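PLP-Dependent L-Arginine Hydroxylase MppP (PDB 6C9B) uses pyridoxal 5'-phosphate to oxidise L-arginine, yielding 4-hydroxy-2-ketoarginine and 2-ketoarginine as products. Local coordinates at residues F332-H340 / G347-L355; S91-R99 / N117-L127. All blocks are in the same frame, centred on the assembly; numbering follows the deposited sequence.

Contact 1 of 2, residues F332-H340 / G347-L355; sequences FALPCRQFH and GDHMVRIAL. With EGV ((4S)-5-carbamimidamido-4-hydroxy-2-oxopentanoic acid), chain F.
With CG opposite the backbone N in both L334 (chi1 -160°) and R352 (chi1 -161°), these two side chains run alongside each other from the same face of an antiparallel ladder, and a bend at chi3 turns the R352 guanidinium toward the ligand. L334 CD2 lies over one face of that group, 3.6 Å from R352 NH1. The ring edge of F339 meets a face of it too, its CZ 3.5 Å from R352 NH2. Along the guanidinium edge the EGV carboxylate is gripped twice, R352 NH1 to O12 at 2.8 Å and NH2 to O11 at 3.0 Å, consistent with the arginine-carboxylate recognition of class I aminotransferases. Paired backbone bonds hold the ladder beneath: R352 N to L334 O, 2.7 Å, and L334 N to R352 O. C336 N continues it to M350 O. At the turn, R337 NH1 forms a salt bridge with D348 OD2 (2.7 Å), poorly angled as a hydrogen bond, while a water joins R337 N to G347 O. The H340 ring lays one face on G347 N. Strand 309-314 flanks strand 350-354, helix 319-327 packs on A333 and P335, and helix 11-16 covers L334 and F339.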
loop_
_atom_site.group_PDB
_atom_site.type_symbol
_atom_site.label_atom_id
_atom_site.label_comp_id
_atom_site.label_asym_id
_atom_site.label_seq_id
_atom_site.Cartn_x
_atom_site.Cartn_y
_atom_site.Cartn_z
ATOM N N PHE B 332 -20.783 14.975 7.041
ATOM C CA PHE B 332 -20.574 13.893 6.074
ATOM C C PHE B 332 -20.645 12.534 6.752
ATOM O O PHE B 332 -19.717 12.131 7.464
ATOM C CB PHE B 332 -19.241 14.062 5.353
ATOM C CG PHE B 332 -19.207 15.252 4.454
ATOM C CD1 PHE B 332 -19.632 15.151 3.140
ATOM C CD2 PHE B 332 -18.780 16.488 4.927
ATOM C CE1 PHE B 332 -19.613 16.256 2.306
ATOM C CE2 PHE B 332 -18.765 17.586 4.097
ATOM C CZ PHE B 332 -19.185 17.472 2.788
ATOM N N ALA B 333 -21.715 11.788 6.460
ATOM C CA ALA B 333 -21.865 10.412 6.895
ATOM C C ALA B 333 -21.707 9.497 5.679
ATOM O O ALA B 333 -21.172 9.911 4.640
ATOM C CB ALA B 333 -23.212 10.242 7.607
ATOM N N LEU B 334 -22.118 8.242 5.818
ATOM C CA LEU B 334 -21.940 7.272 4.747
ATOM C C LEU B 334 -23.250 6.543 4.475
ATOM O O LEU B 334 -23.796 5.894 5.389
ATOM C CB LEU B 334 -20.837 6.297 5.147
ATOM C CG LEU B 334 -20.122 5.478 4.105
ATOM C CD1 LEU B 334 -19.473 6.398 3.118
ATOM C CD2 LEU B 334 -19.088 4.597 4.824
ATOM N N PRO B 335 -23.803 6.605 3.259
ATOM C CA PRO B 335 -24.960 5.753 2.954
ATOM C C PRO B 335 -24.577 4.292 2.990
ATOM O O PRO B 335 -23.462 3.906 2.637
ATOM C CB PRO B 335 -25.375 6.167 1.540
ATOM C CG PRO B 335 -24.626 7.469 1.265
ATOM C CD PRO B 335 -23.386 7.406 2.094
ATOM N N CYS B 336 -25.525 3.464 3.384
ATOM C CA CYS B 336 -25.189 2.074 3.639
ATOM C C CYS B 336 -25.333 1.157 2.431
ATOM O O CYS B 336 -24.928 -0.003 2.536
ATOM C CB CYS B 336 -26.045 1.522 4.766
ATOM S SG CYS B 336 -25.289 1.880 6.338
ATOM N N ARG B 337 -25.958 1.612 1.339
ATOM C CA ARG B 337 -26.243 0.724 0.212
ATOM C C ARG B 337 -25.065 -0.156 -0.128
ATOM O O ARG B 337 -25.213 -1.369 -0.325
ATOM C CB ARG B 337 -26.618 1.525 -1.035
ATOM C CG ARG B 337 -28.049 1.983 -1.112
ATOM C CD ARG B 337 -28.282 2.800 -2.391
ATOM N NE ARG B 337 -28.037 2.049 -3.631
ATOM C CZ ARG B 337 -28.943 1.315 -4.277
ATOM N NH1 ARG B 337 -30.175 1.188 -3.810
ATOM N NH2 ARG B 337 -28.605 0.686 -5.395
ATOM N N GLN B 338 -23.885 0.433 -0.229
ATOM C CA GLN B 338 -22.805 -0.318 -0.861
ATOM C C GLN B 338 -22.135 -1.351 0.043
ATOM O O GLN B 338 -21.364 -2.165 -0.480
ATOM C CB GLN B 338 -21.785 0.643 -1.413
ATOM C CG GLN B 338 -22.247 1.146 -2.791
ATOM C CD GLN B 338 -21.776 2.536 -3.120
ATOM O OE1 GLN B 338 -21.684 3.403 -2.252
ATOM N NE2 GLN B 338 -21.470 2.758 -4.391
ATOM N N PHE B 339 -22.411 -1.366 1.351
ATOM C CA PHE B 339 -22.031 -2.523 2.161
ATOM C C PHE B 339 -22.804 -3.764 1.755
ATOM O O PHE B 339 -22.348 -4.888 1.999
ATOM C CB PHE B 339 -22.306 -2.267 3.640
ATOM C CG PHE B 339 -21.475 -1.172 4.243
ATOM C CD1 PHE B 339 -20.184 -1.409 4.673
ATOM C CD2 PHE B 339 -22.022 0.086 4.427
ATOM C CE1 PHE B 339 -19.429 -0.399 5.242
ATOM C CE2 PHE B 339 -21.273 1.100 4.997
ATOM C CZ PHE B 339 -19.979 0.857 5.405
ATOM N N HIS B 340 -23.972 -3.581 1.151
ATOM C CA HIS B 340 -24.795 -4.707 0.709
ATOM C C HIS B 340 -24.433 -4.985 -0.743
ATOM O O HIS B 340 -25.177 -4.710 -1.692
ATOM C CB HIS B 340 -26.262 -4.396 0.912
ATOM C CG HIS B 340 -26.587 -4.110 2.339
ATOM N ND1 HIS B 340 -27.085 -5.071 3.195
ATOM C CD2 HIS B 340 -26.426 -2.988 3.078
ATOM C CE1 HIS B 340 -27.259 -4.534 4.393
ATOM N NE2 HIS B 340 -26.847 -3.279 4.351
ATOM N N GLY B 347 -29.647 -1.855 1.898
ATOM C CA GLY B 347 -29.116 -0.779 2.724
ATOM C C GLY B 347 -29.698 0.583 2.416
ATOM O O GLY B 347 -29.147 1.615 2.824
ATOM N N ASP B 348 -30.820 0.615 1.690
ATOM C CA ASP B 348 -31.323 1.883 1.187
ATOM C C ASP B 348 -31.834 2.797 2.285
ATOM O O ASP B 348 -31.950 4.002 2.056
ATOM C CB ASP B 348 -32.447 1.665 0.180
ATOM C CG ASP B 348 -32.044 2.060 -1.216
ATOM O OD1 ASP B 348 -31.438 3.143 -1.369
ATOM O OD2 ASP B 348 -32.323 1.292 -2.159
ATOM N N HIS B 349 -32.151 2.265 3.460
ATOM C CA HIS B 349 -32.746 3.091 4.501
ATOM C C HIS B 349 -31.844 3.193 5.719
ATOM O O HIS B 349 -32.329 3.400 6.828
ATOM C CB HIS B 349 -34.128 2.556 4.864
ATOM C CG HIS B 349 -35.091 2.618 3.720
ATOM N ND1 HIS B 349 -35.661 3.800 3.294
ATOM C CD2 HIS B 349 -35.556 1.655 2.890
ATOM C CE1 HIS B 349 -36.446 3.558 2.260
ATOM N NE2 HIS B 349 -36.397 2.266 1.993
ATOM N N MET B 350 -30.530 3.080 5.513
ATOM C CA MET B 350 -29.553 3.248 6.579
ATOM C C MET B 350 -28.417 4.175 6.160
ATOM O O MET B 350 -28.051 4.261 4.980
ATOM C CB MET B 350 -28.974 1.911 6.997
ATOM C CG MET B 350 -29.994 1.027 7.669
ATOM S SD MET B 350 -29.255 -0.573 8.093
ATOM C CE MET B 350 -29.421 -1.464 6.544
ATOM N N VAL B 351 -27.854 4.869 7.157
ATOM C CA VAL B 351 -26.543 5.500 7.038
ATOM C C VAL B 351 -25.650 4.955 8.139
ATOM O O VAL B 351 -26.117 4.424 9.149
ATOM C CB VAL B 351 -26.581 7.042 7.122
ATOM C CG1 VAL B 351 -27.443 7.620 6.037
ATOM C CG2 VAL B 351 -27.078 7.482 8.452
ATOM N N ARG B 352 -24.351 5.132 7.953
ATOM C CA ARG B 352 -23.353 4.702 8.925
ATOM C C ARG B 352 -22.624 5.924 9.460
ATOM O O ARG B 352 -22.256 6.818 8.695
ATOM C CB ARG B 352 -22.341 3.718 8.308
ATOM C CG ARG B 352 -21.592 2.909 9.345
ATOM C CD ARG B 352 -20.373 2.183 8.756
ATOM N NE ARG B 352 -19.313 3.139 8.426
ATOM C CZ ARG B 352 -18.070 2.801 8.074
ATOM N NH1 ARG B 352 -17.182 3.741 7.800
ATOM N NH2 ARG B 352 -17.706 1.523 7.994
ATOM N N ILE B 353 -22.429 5.953 10.779
ATOM C CA ILE B 353 -21.759 7.034 11.502
ATOM C C ILE B 353 -20.464 6.507 12.108
ATOM O O ILE B 353 -20.459 5.445 12.743
ATOM C CB ILE B 353 -22.675 7.581 12.611
ATOM C CG1 ILE B 353 -23.940 8.164 11.999
ATOM C CG2 ILE B 353 -21.971 8.616 13.470
ATOM C CD1 ILE B 353 -24.985 8.507 13.053
ATOM N N ALA B 354 -19.376 7.253 11.923
ATOM C CA ALA B 354 -18.085 6.922 12.513
ATOM C C ALA B 354 -18.007 7.392 13.956
ATOM O O ALA B 354 -18.292 8.555 14.257
ATOM C CB ALA B 354 -16.952 7.585 11.726
ATOM N N LEU B 355 -17.610 6.487 14.847
ATOM C CA LEU B 355 -17.544 6.777 16.276
ATOM C C LEU B 355 -16.129 7.089 16.760
ATOM O O LEU B 355 -15.970 7.613 17.872
ATOM C CB LEU B 355 -18.094 5.603 17.076
ATOM C CG LEU B 355 -19.555 5.215 16.824
ATOM C CD1 LEU B 355 -19.919 4.069 17.749
ATOM C CD2 LEU B 355 -20.511 6.386 17.042
HETATM C C10 EGV F . -14.340 2.168 6.651
HETATM C C02 EGV F . -10.670 2.857 3.252
HETATM C C03 EGV F . -10.382 1.385 1.256
HETATM C C06 EGV F . -11.174 1.993 4.391
HETATM C C07 EGV F . -12.636 2.408 4.667
HETATM C C09 EGV F . -13.352 1.504 5.704
HETATM N N01 EGV F . -11.119 2.393 1.948
HETATM N N04 EGV F . -10.816 0.943 -0.019
HETATM N N05 EGV F . -9.322 0.841 1.815
HETATM O O08 EGV F . -10.413 2.209 5.510
HETATM O O11 EGV F . -14.768 1.483 7.560
HETATM O O12 EGV F . -14.694 3.354 6.511
HETATM O O13 EGV F . -13.151 0.296 5.783
HETATM O O HOH W 1 -28.118 3.973 1.825
#

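Contact 2 of 2, residues S91-R99 / N117-L127; sequences SVSMEILAR and NIADLLRGNGL. With EGV ((4S)-5-carbamimidamido-4-hydroxy-2-oxopentanoic acid), chain F.
M94 and L121 interlock where helices 90-101 and 116-124 pack side by side in the large domain of the fold-type I PLP enzymes. The second helix is the crossover of a beta-alpha-beta unit linking strands 107-112 and 128-133. The short axes approach to 8.7 Å, and the two helices run in roughly the same direction, 35° apart. M94 is the main bump of the first helix: its CG turned away from the backbone N and its chain bent at chi2 and chi3, it curls until CE lies 3.5 Å from L122 CG, in the groove between L122 and I118. L121 is the answering bump of helix 116-124. Its CD1 enters the hollow between S91 and M94, 3.6 Å from M94 CG, while CD2 rests against E95 OE1. Further along, A98 is the shallow spot; its small CB lets L121 O, L122 CD2 and the N125 amide close in, and L127 CD1 touches its carbonyl O.

N125 plugs the far end, just past the helix, where G126 completes a Schellman motif. N125 ND2 bonds L121 O (2.8 Å) and E95 OE1 (3.1 Å), both near the amide plane, although the carboxylate is met from above its own plane. Two bonds thus fix the amide's rotation, and its OD1 leans on R99 CB. The other oxygen, E95 OE2, forms a salt bridge with R99 of the second subunit, reciprocated across the dimer; the two E95 carboxylates come close there, a proximity that the paired arginines would probably make tolerable. At the opposite end, S91 OG also binds the cofactor phosphate of modified residue 221, and it accepts N117 ND2 at 2.7 Å, in the amide plane, and EGV N05 at 3.1 Å.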
loop_
_atom_site.group_PDB
_atom_site.type_symbol
_atom_site.label_atom_id
_atom_site.label_comp_id
_atom_site.label_asym_id
_atom_site.label_seq_id
_atom_site.Cartn_x
_atom_site.Cartn_y
_atom_site.Cartn_z
ATOM N N SER B 91 -6.103 -3.679 3.172
ATOM C CA SER B 91 -6.534 -3.808 1.776
ATOM C C SER B 91 -5.414 -4.291 0.861
ATOM O O SER B 91 -5.691 -5.003 -0.110
ATOM C CB SER B 91 -7.070 -2.491 1.244
ATOM O OG SER B 91 -8.232 -2.108 1.957
ATOM N N VAL B 92 -4.158 -3.901 1.109
ATOM C CA VAL B 92 -3.050 -4.488 0.348
ATOM C C VAL B 92 -2.943 -5.986 0.639
ATOM O O VAL B 92 -2.757 -6.796 -0.282
ATOM C CB VAL B 92 -1.740 -3.738 0.654
ATOM C CG1 VAL B 92 -0.518 -4.489 0.113
ATOM C CG2 VAL B 92 -1.771 -2.339 0.064
ATOM N N SER B 93 -3.109 -6.385 1.901
ATOM C CA SER B 93 -3.174 -7.816 2.215
ATOM C C SER B 93 -4.291 -8.476 1.418
ATOM O O SER B 93 -4.135 -9.591 0.886
ATOM C CB SER B 93 -3.440 -8.036 3.708
ATOM O OG SER B 93 -2.469 -7.411 4.531
ATOM N N MET B 94 -5.450 -7.818 1.361
ATOM C CA MET B 94 -6.604 -8.380 0.667
ATOM C C MET B 94 -6.355 -8.483 -0.841
ATOM O O MET B 94 -6.796 -9.438 -1.481
ATOM C CB MET B 94 -7.844 -7.526 0.975
ATOM C CG MET B 94 -9.115 -8.033 0.352
ATOM S SD MET B 94 -9.629 -9.526 1.226
ATOM C CE MET B 94 -10.197 -10.479 -0.182
ATOM N N GLU B 95 -5.671 -7.503 -1.434
ATOM C CA GLU B 95 -5.314 -7.601 -2.843
ATOM C C GLU B 95 -4.416 -8.806 -3.078
ATOM O O GLU B 95 -4.593 -9.551 -4.051
ATOM C CB GLU B 95 -4.629 -6.317 -3.312
ATOM C CG GLU B 95 -4.070 -6.367 -4.722
ATOM C CD GLU B 95 -5.093 -6.347 -5.848
ATOM O OE1 GLU B 95 -6.304 -6.348 -5.596
ATOM O OE2 GLU B 95 -4.667 -6.341 -7.032
ATOM N N ILE B 96 -3.444 -9.005 -2.195
ATOM C CA ILE B 96 -2.548 -10.154 -2.307
ATOM C C ILE B 96 -3.348 -11.445 -2.210
ATOM O O ILE B 96 -3.165 -12.373 -3.013
ATOM C CB ILE B 96 -1.458 -10.064 -1.224
ATOM C CG1 ILE B 96 -0.515 -8.899 -1.519
ATOM C CG2 ILE B 96 -0.677 -11.361 -1.132
ATOM C CD1 ILE B 96 0.340 -8.496 -0.328
ATOM N N LEU B 97 -4.245 -11.523 -1.220
ATOM C CA LEU B 97 -5.036 -12.735 -1.031
ATOM C C LEU B 97 -5.933 -12.980 -2.235
ATOM O O LEU B 97 -6.111 -14.115 -2.684
ATOM C CB LEU B 97 -5.861 -12.622 0.252
ATOM C CG LEU B 97 -6.848 -13.759 0.546
ATOM C CD1 LEU B 97 -6.109 -15.086 0.664
ATOM C CD2 LEU B 97 -7.662 -13.471 1.814
ATOM N N ALA B 98 -6.558 -11.931 -2.732
ATOM C CA ALA B 98 -7.500 -12.105 -3.830
ATOM C C ALA B 98 -6.774 -12.588 -5.080
ATOM O O ALA B 98 -7.242 -13.499 -5.770
ATOM C CB ALA B 98 -8.224 -10.789 -4.090
ATOM N N ARG B 99 -5.652 -11.943 -5.422
ATOM C CA ARG B 99 -4.921 -12.375 -6.606
ATOM C C ARG B 99 -4.388 -13.787 -6.401
ATOM O O ARG B 99 -4.374 -14.586 -7.345
ATOM C CB ARG B 99 -3.803 -11.384 -6.938
ATOM C CG ARG B 99 -3.171 -11.705 -8.310
ATOM C CD ARG B 99 -2.947 -10.461 -9.132
ATOM N NE ARG B 99 -1.864 -9.613 -8.659
ATOM C CZ ARG B 99 -0.577 -9.917 -8.764
ATOM N NH1 ARG B 99 0.329 -9.041 -8.363
ATOM N NH2 ARG B 99 -0.193 -11.104 -9.233
ATOM N N ASN B 117 -14.890 -3.037 -0.065
ATOM C CA ASN B 117 -13.709 -3.226 -0.880
ATOM C C ASN B 117 -13.255 -4.686 -0.847
ATOM O O ASN B 117 -12.590 -5.121 -1.792
ATOM C CB ASN B 117 -12.600 -2.245 -0.508
ATOM C CG ASN B 117 -11.778 -2.684 0.627
ATOM O OD1 ASN B 117 -12.212 -3.455 1.479
ATOM N ND2 ASN B 117 -10.557 -2.162 0.679
ATOM N N ILE B 118 -13.674 -5.469 0.159
ATOM C CA ILE B 118 -13.411 -6.913 0.139
ATOM C C ILE B 118 -14.037 -7.523 -1.107
ATOM O O ILE B 118 -13.380 -8.233 -1.884
ATOM C CB ILE B 118 -13.935 -7.588 1.421
ATOM C CG1 ILE B 118 -13.151 -7.116 2.659
ATOM C CG2 ILE B 118 -13.790 -9.099 1.330
ATOM C CD1 ILE B 118 -13.833 -7.429 3.977
ATOM N N ALA B 119 -15.326 -7.226 -1.322
ATOM C CA ALA B 119 -16.030 -7.735 -2.493
ATOM C C ALA B 119 -15.407 -7.210 -3.765
ATOM O O ALA B 119 -15.249 -7.945 -4.746
ATOM C CB ALA B 119 -17.517 -7.333 -2.444
ATOM N N ASP B 120 -15.058 -5.926 -3.781
ATOM C CA ASP B 120 -14.557 -5.325 -5.011
ATOM C C ASP B 120 -13.154 -5.826 -5.395
ATOM O O ASP B 120 -12.857 -5.980 -6.592
ATOM C CB ASP B 120 -14.578 -3.813 -4.846
ATOM C CG ASP B 120 -15.999 -3.247 -4.852
ATOM O OD1 ASP B 120 -16.923 -3.894 -5.374
ATOM O OD2 ASP B 120 -16.189 -2.126 -4.389
ATOM N N LEU B 121 -12.307 -6.123 -4.409
ATOM C CA LEU B 121 -10.991 -6.671 -4.699
ATOM C C LEU B 121 -11.092 -8.119 -5.150
ATOM O O LEU B 121 -10.399 -8.529 -6.081
ATOM C CB LEU B 121 -10.088 -6.555 -3.478
ATOM C CG LEU B 121 -9.706 -5.111 -3.125
ATOM C CD1 LEU B 121 -8.996 -5.073 -1.740
ATOM C CD2 LEU B 121 -8.861 -4.487 -4.196
ATOM N N LEU B 122 -12.023 -8.875 -4.580
ATOM C CA LEU B 122 -12.203 -10.251 -5.023
ATOM C C LEU B 122 -12.774 -10.285 -6.428
ATOM O O LEU B 122 -12.261 -10.986 -7.317
ATOM C CB LEU B 122 -13.118 -10.998 -4.046
ATOM C CG LEU B 122 -12.555 -11.332 -2.680
ATOM C CD1 LEU B 122 -13.633 -11.747 -1.665
ATOM C CD2 LEU B 122 -11.524 -12.433 -2.830
ATOM N N ARG B 123 -13.848 -9.533 -6.656
ATOM C CA ARG B 123 -14.419 -9.504 -7.994
ATOM C C ARG B 123 -13.417 -8.993 -9.012
ATOM O O ARG B 123 -13.352 -9.494 -10.145
ATOM C CB ARG B 123 -15.672 -8.634 -8.018
ATOM C CG ARG B 123 -16.910 -9.227 -7.397
ATOM C CD ARG B 123 -18.150 -8.388 -7.804
ATOM N NE ARG B 123 -19.432 -9.049 -7.532
ATOM C CZ ARG B 123 -20.387 -8.587 -6.721
ATOM N NH1 ARG B 123 -20.245 -7.435 -6.067
ATOM N NH2 ARG B 123 -21.505 -9.288 -6.569
ATOM N N GLY B 124 -12.646 -7.966 -8.639
ATOM C CA GLY B 124 -11.678 -7.395 -9.554
ATOM C C GLY B 124 -10.594 -8.366 -9.961
ATOM O O GLY B 124 -9.998 -8.221 -11.024
ATOM N N ASN B 125 -10.309 -9.351 -9.118
ATOM C CA ASN B 125 -9.340 -10.380 -9.445
ATOM C C ASN B 125 -9.992 -11.626 -10.025
ATOM O O ASN B 125 -9.331 -12.664 -10.128
ATOM C CB ASN B 125 -8.542 -10.711 -8.195
ATOM C CG ASN B 125 -7.478 -9.675 -7.920
ATOM O OD1 ASN B 125 -6.441 -9.687 -8.579
ATOM N ND2 ASN B 125 -7.738 -8.768 -7.013
ATOM N N GLY B 126 -11.248 -11.540 -10.433
ATOM C CA GLY B 126 -11.885 -12.624 -11.166
ATOM C C GLY B 126 -12.599 -13.664 -10.345
ATOM O O GLY B 126 -12.951 -14.720 -10.894
ATOM N N LEU B 127 -12.830 -13.420 -9.060
ATOM C CA LEU B 127 -13.547 -14.358 -8.216
ATOM C C LEU B 127 -15.054 -14.097 -8.269
ATOM O O LEU B 127 -15.513 -12.956 -8.125
ATOM C CB LEU B 127 -13.009 -14.281 -6.788
ATOM C CG LEU B 127 -11.539 -14.727 -6.803
ATOM C CD1 LEU B 127 -10.704 -14.215 -5.692
ATOM C CD2 LEU B 127 -11.428 -16.279 -6.949
HETATM C C10 EGV F . -14.340 2.168 6.651
HETATM C C02 EGV F . -10.670 2.857 3.252
HETATM C C03 EGV F . -10.382 1.385 1.256
HETATM C C06 EGV F . -11.174 1.993 4.391
HETATM C C07 EGV F . -12.636 2.408 4.667
HETATM C C09 EGV F . -13.352 1.504 5.704
HETATM N N01 EGV F . -11.119 2.393 1.948
HETATM N N04 EGV F . -10.816 0.943 -0.019
HETATM N N05 EGV F . -9.322 0.841 1.815
HETATM O O08 EGV F . -10.413 2.209 5.510
HETATM O O11 EGV F . -14.768 1.483 7.560
HETATM O O12 EGV F . -14.694 3.354 6.511
HETATM O O13 EGV F . -13.151 0.296 5.783
HETATM O O HOH W 2 -9.877 -4.917 2.152
#

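In the fold
EGV ties the two contacts together. Their centres are 22 Å apart and their nearest atoms about 6 Å, so they do not meet directly, yet each reaches one end of the extended product: R352 of contact 1 holds the carboxylate, and S91 of contact 2 the guanidino group. H29, G28, T12 and N160 bind the ligand too, and D249 of the second subunit bonds both EGV and N117, so the pocket is completed across the dimer. Contact 2 also borders the cofactor on modified residue 221. D116, a magnesium ligand seen in this protein though no ion is bound to this chain here, lies near both contacts, its side chain about 6 Å from that of F339 and about 4 Å from that of N117.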